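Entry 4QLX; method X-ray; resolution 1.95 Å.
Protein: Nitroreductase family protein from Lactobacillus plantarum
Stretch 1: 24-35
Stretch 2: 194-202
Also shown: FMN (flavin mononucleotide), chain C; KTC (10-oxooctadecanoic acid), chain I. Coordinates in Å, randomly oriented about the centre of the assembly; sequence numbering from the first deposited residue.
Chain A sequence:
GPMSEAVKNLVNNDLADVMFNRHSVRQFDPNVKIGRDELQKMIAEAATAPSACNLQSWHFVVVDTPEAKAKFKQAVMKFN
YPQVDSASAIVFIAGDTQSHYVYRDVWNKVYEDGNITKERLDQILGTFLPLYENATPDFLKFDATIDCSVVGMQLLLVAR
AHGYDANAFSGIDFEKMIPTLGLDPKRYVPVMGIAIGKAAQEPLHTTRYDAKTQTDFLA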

# COMPACT_ATOMS: atom_id res chain seq x y z
N SER A 24 -2.91 0.40 14.15
CA SER A 24 -3.01 1.84 14.22
C SER A 24 -2.72 2.32 15.62
O SER A 24 -3.44 1.99 16.57
N VAL A 25 -1.65 3.10 15.76
CA VAL A 25 -1.33 3.74 17.05
C VAL A 25 -1.64 5.23 16.94
O VAL A 25 -1.22 5.88 15.98
N ARG A 26 -2.38 5.76 17.92
CA ARG A 26 -2.88 7.12 17.84
C ARG A 26 -2.33 8.02 18.95
O ARG A 26 -2.38 9.24 18.85
N GLN A 27 -1.78 7.40 19.99
CA GLN A 27 -1.15 8.16 21.06
C GLN A 27 0.30 7.78 21.13
O GLN A 27 0.64 6.62 21.36
N PHE A 28 1.18 8.74 20.89
CA PHE A 28 2.59 8.44 20.88
C PHE A 28 3.27 9.02 22.11
O PHE A 28 2.69 9.86 22.79
N ASP A 29 4.47 8.55 22.39
CA ASP A 29 5.28 9.15 23.44
C ASP A 29 5.78 10.52 22.98
O ASP A 29 6.60 10.60 22.05
N PRO A 30 5.30 11.59 23.63
CA PRO A 30 5.70 12.95 23.25
C PRO A 30 7.15 13.28 23.64
O PRO A 30 7.63 14.34 23.24
N ASN A 31 7.81 12.41 24.38
CA ASN A 31 9.21 12.63 24.72
C ASN A 31 10.19 12.12 23.66
O ASN A 31 11.38 12.43 23.72
N VAL A 32 9.69 11.32 22.71
CA VAL A 32 10.58 10.82 21.66
C VAL A 32 10.37 11.59 20.37
O VAL A 32 9.24 11.79 19.89
N LYS A 33 11.48 12.07 19.83
CA LYS A 33 11.45 12.81 18.59
C LYS A 33 12.27 12.04 17.56
O LYS A 33 13.26 11.37 17.89
N ILE A 34 11.83 12.08 16.32
CA ILE A 34 12.57 11.45 15.24
C ILE A 34 13.28 12.55 14.45
O ILE A 34 12.65 13.51 14.02
N GLY A 35 14.60 12.42 14.31
CA GLY A 35 15.38 13.36 13.53
C GLY A 35 14.89 13.43 12.09
O GLY A 35 14.38 12.44 11.56
N ILE A 194 0.06 10.44 7.51
CA ILE A 194 0.67 9.34 8.25
C ILE A 194 1.29 9.91 9.52
O ILE A 194 2.31 10.60 9.46
N ALA A 195 0.68 9.64 10.67
CA ALA A 195 1.27 10.06 11.94
C ALA A 195 2.26 9.01 12.39
O ALA A 195 1.95 7.84 12.37
N ILE A 196 3.45 9.43 12.81
CA ILE A 196 4.51 8.50 13.20
C ILE A 196 5.11 8.86 14.57
O ILE A 196 5.30 10.04 14.88
N GLY A 197 5.41 7.85 15.38
CA GLY A 197 6.16 8.06 16.61
C GLY A 197 6.35 6.76 17.37
O GLY A 197 6.06 5.69 16.84
N LYS A 198 6.85 6.84 18.60
CA LYS A 198 6.92 5.69 19.50
C LYS A 198 5.60 5.52 20.21
O LYS A 198 5.04 6.49 20.71
N ALA A 199 5.12 4.28 20.27
CA ALA A 199 3.85 4.00 20.93
C ALA A 199 3.91 4.41 22.39
O ALA A 199 4.93 4.22 23.06
N ALA A 200 2.82 5.00 22.86
CA ALA A 200 2.67 5.35 24.27
C ALA A 200 2.82 4.11 25.15
O ALA A 200 2.08 3.13 24.99
N GLN A 201 3.77 4.14 26.07
CA GLN A 201 4.13 2.96 26.86
C GLN A 201 3.49 2.93 28.24
O GLN A 201 2.95 3.93 28.71
N GLU A 202 3.55 1.76 28.89
CA GLU A 202 3.09 1.58 30.27
C GLU A 202 3.90 2.46 31.23
O GLU A 202 5.12 2.58 31.09

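Packing of residues 194-202 against residues 24-35, followed along the later stretch. Ile-194, in a strand that begins earlier in the chain, is out of reach of the other stretch. Ala-195 is the first to make contact: its CB points toward the partner and lies 4.0 Å from CE1 of Phe-28, whose ring (chi1 m, chi2 89°) runs along the strand backbone. Ile-196 (m, t) turns its CA-to-CB bond away, yet its CG2 still meets CD1 of Ile-34 (m, t) at 3.8 Å, because Ile-34 points toward the strand. The backbone of Ile-196 serves as a floor for the aromatic ring, its C atom lying over one face, 4.0 Å from Phe-28 CE2. Gly-197 has no side chain, and the ring exploits this: Phe-28 CD2 approaches Gly-197 N to 3.5 Å, and an ideal CB on the glycine would fall only 3.1 Å from Phe-28 CB, a tight fit.

At Lys-198 the contact becomes polar. Its carbonyl O accepts a hydrogen bond from Asp-29 N (2.7 Å) and sits at the edge of the Phe-28 ring, near its plane. Water 1 adds a second link, accepting from Lys-198 N (2.9 Å) and donating to Asp-29 O (2.8 Å). The lysine side chain (m, m, m, t) leaves sideways and its end leads away; its CB nevertheless packs 3.4 Å from CG2 of Val-32 (m), which points toward it. Val-32 is held there by a type I turn from Asp-29, closed by Val-32 N to Asp-29 O (3.2 Å); Asp-29 (t) also accepts from Asn-31 N through OD1 (2.8 Å).

Ala-199 bridges to Phe-28 through the backbone, a single beta bridge. Its CB points away overall but still touches CG1 of Val-25 (t) at 4.1 Å. Ala-200 N donates to Gln-27 O (3.1 Å), the second backbone hydrogen bond across the stretches, and its sideways CB lies 4.2 Å from CB of Gln-27 (m, t). Gln-201 (p, t) also starts sideways, but its end comes nearer, bringing NE2 to 3.8 Å from Asp-29 OD2.

Two residues of the earlier stretch serve the bound groups instead. Ser-24 (m) holds the FMN phosphate, N to O1P at 2.7 Å and OG to O2P at 2.8 Å. Arg-26 (m, t, t), its CA-to-CB bond pointing away from the other stretch, donates from NE to FMN O2 (2.7 Å) and weakly from NH2 to FMN N1 (3.3 Å), while KTC C14 lies over one guanidinium face, 3.6 Å from Arg-26 NH1.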

# COMPACT_ATOMS: atom_id res chain seq x y z
CB SER A 24 -4.39 2.30 13.78
OG SER A 24 -4.46 2.36 12.37
CB VAL A 25 0.13 3.49 17.44
CG1 VAL A 25 0.50 4.27 18.70
CG2 VAL A 25 0.36 1.98 17.64
CB ARG A 26 -4.42 7.12 17.88
CG ARG A 26 -5.06 6.58 16.61
CD ARG A 26 -6.56 6.35 16.77
NE ARG A 26 -7.11 5.70 15.57
CZ ARG A 26 -7.18 4.39 15.40
NH1 ARG A 26 -6.74 3.56 16.35
NH2 ARG A 26 -7.68 3.89 14.27
CB GLN A 27 -1.83 7.90 22.41
CG GLN A 27 -3.28 8.28 22.46
CD GLN A 27 -3.83 8.17 23.88
OE1 GLN A 27 -3.07 8.06 24.86
NE2 GLN A 27 -5.15 8.18 24.00
CB PHE A 28 3.23 8.97 19.60
CG PHE A 28 2.53 8.52 18.36
CD1 PHE A 28 1.48 9.26 17.83
CD2 PHE A 28 2.88 7.33 17.75
CE1 PHE A 28 0.82 8.84 16.70
CE2 PHE A 28 2.23 6.89 16.61
CZ PHE A 28 1.20 7.64 16.09
CB ASP A 29 6.44 8.24 23.80
CG ASP A 29 7.24 8.75 25.00
OD1 ASP A 29 7.01 9.91 25.42
OD2 ASP A 29 8.10 8.00 25.50
CB PRO A 30 4.72 13.84 24.03
CG PRO A 30 4.41 13.03 25.26
CD PRO A 30 4.37 11.60 24.78
CB ASN A 31 9.56 11.97 26.05
CG ASN A 31 8.80 12.58 27.21
OD1 ASN A 31 8.67 13.80 27.30
ND2 ASN A 31 8.25 11.73 28.07
CB VAL A 32 10.39 9.30 21.40
CG1 VAL A 32 10.44 8.53 22.71
CG2 VAL A 32 9.11 9.04 20.69
CB LYS A 33 11.98 14.24 18.80
CG LYS A 33 13.00 14.69 17.77
CD LYS A 33 13.48 16.12 18.01
CE LYS A 33 14.53 16.52 16.97
NZ LYS A 33 13.97 16.59 15.58
CB ILE A 34 11.64 10.62 14.35
CG1 ILE A 34 10.92 9.57 15.20
CG2 ILE A 34 12.43 9.96 13.20
CD1 ILE A 34 9.71 8.92 14.53
CB ILE A 194 1.76 8.60 7.44
CG1 ILE A 194 1.25 8.11 6.07
CG2 ILE A 194 2.36 7.45 8.24
CD1 ILE A 194 0.10 7.14 6.12
CB ALA A 195 0.18 10.28 13.01
CB ILE A 196 5.67 8.49 12.15
CG1 ILE A 196 5.14 8.21 10.74
CG2 ILE A 196 6.76 7.51 12.53
CD1 ILE A 196 6.26 8.15 9.65
CB LYS A 198 8.02 5.86 20.57
CG LYS A 198 9.42 5.44 20.16
CD LYS A 198 9.57 3.92 20.16
CE LYS A 198 9.29 3.33 21.54
NZ LYS A 198 9.53 1.86 21.54
CB ALA A 199 3.51 2.52 20.80
CB ALA A 200 1.32 6.01 24.51
CB GLN A 201 5.65 2.89 26.99
CG GLN A 201 6.28 4.21 27.40
CD GLN A 201 7.79 4.21 27.23
OE1 GLN A 201 8.34 3.40 26.48
NE2 GLN A 201 8.47 5.13 27.92
CB GLU A 202 3.20 0.10 30.69
CG GLU A 202 2.78 -0.20 32.14
CD GLU A 202 3.33 -1.52 32.68
OE1 GLU A 202 4.35 -1.50 33.41
OE2 GLU A 202 2.74 -2.58 32.38
N1 FMN C . -7.91 6.37 12.03
C2 FMN C . -8.31 7.49 12.74
O2 FMN C . -8.28 7.48 13.96
N3 FMN C . -8.74 8.62 12.10
C4 FMN C . -8.78 8.64 10.73
O4 FMN C . -9.17 9.64 10.14
C4A FMN C . -8.40 7.52 10.00
N5 FMN C . -8.45 7.55 8.63
C5A FMN C . -8.05 6.47 7.89
C6 FMN C . -8.12 6.58 6.51
C7 FMN C . -7.72 5.51 5.72
C7M FMN C . -7.78 5.62 4.23
C8 FMN C . -7.27 4.35 6.32
C8M FMN C . -6.85 3.23 5.42
C9 FMN C . -7.21 4.24 7.72
C9A FMN C . -7.60 5.31 8.52
N10 FMN C . -7.57 5.27 9.92
C10 FMN C . -7.96 6.38 10.65
C1' FMN C . -7.10 4.05 10.67
C2' FMN C . -8.18 2.95 10.59
O2' FMN C . -9.27 3.24 11.44
C3' FMN C . -7.63 1.56 10.92
O3' FMN C . -6.72 1.20 9.90
C4' FMN C . -8.69 0.46 11.00
O4' FMN C . -9.62 0.67 12.05
C5' FMN C . -8.02 -0.90 11.20
O5' FMN C . -7.24 -0.92 12.37
P FMN C . -5.66 -1.22 12.28
O1P FMN C . -5.11 -1.12 13.68
O2P FMN C . -4.99 -0.21 11.37
O3P FMN C . -5.41 -2.61 11.73
O1 KTC I . -9.83 4.40 21.47
C17 KTC I . -9.40 4.06 20.37
O KTC I . -8.26 3.36 20.29
C16 KTC I . -10.14 4.41 19.10
C15 KTC I . -10.48 3.13 18.36
C14 KTC I . -10.33 3.32 16.86
C13 KTC I . -11.34 4.34 16.34
C12 KTC I . -11.27 4.45 14.82
C11 KTC I . -12.52 5.12 14.28
C10 KTC I . -12.47 5.25 12.76
C9 KTC I . -11.47 6.32 12.33
C8 KTC I . -11.32 6.22 10.83
O2 KTC I . -10.82 5.22 10.32
C7 KTC I . -11.79 7.37 9.97
C6 KTC I . -11.54 7.01 8.51
C5 KTC I . -11.38 8.29 7.69
C4 KTC I . -12.70 8.68 7.05
C3 KTC I . -12.69 10.17 6.82
C2 KTC I . -13.29 10.52 5.47
C1 KTC I . -13.92 11.92 5.50
C KTC I . -12.97 12.98 6.02
O HOH W 1 6.43 9.59 19.45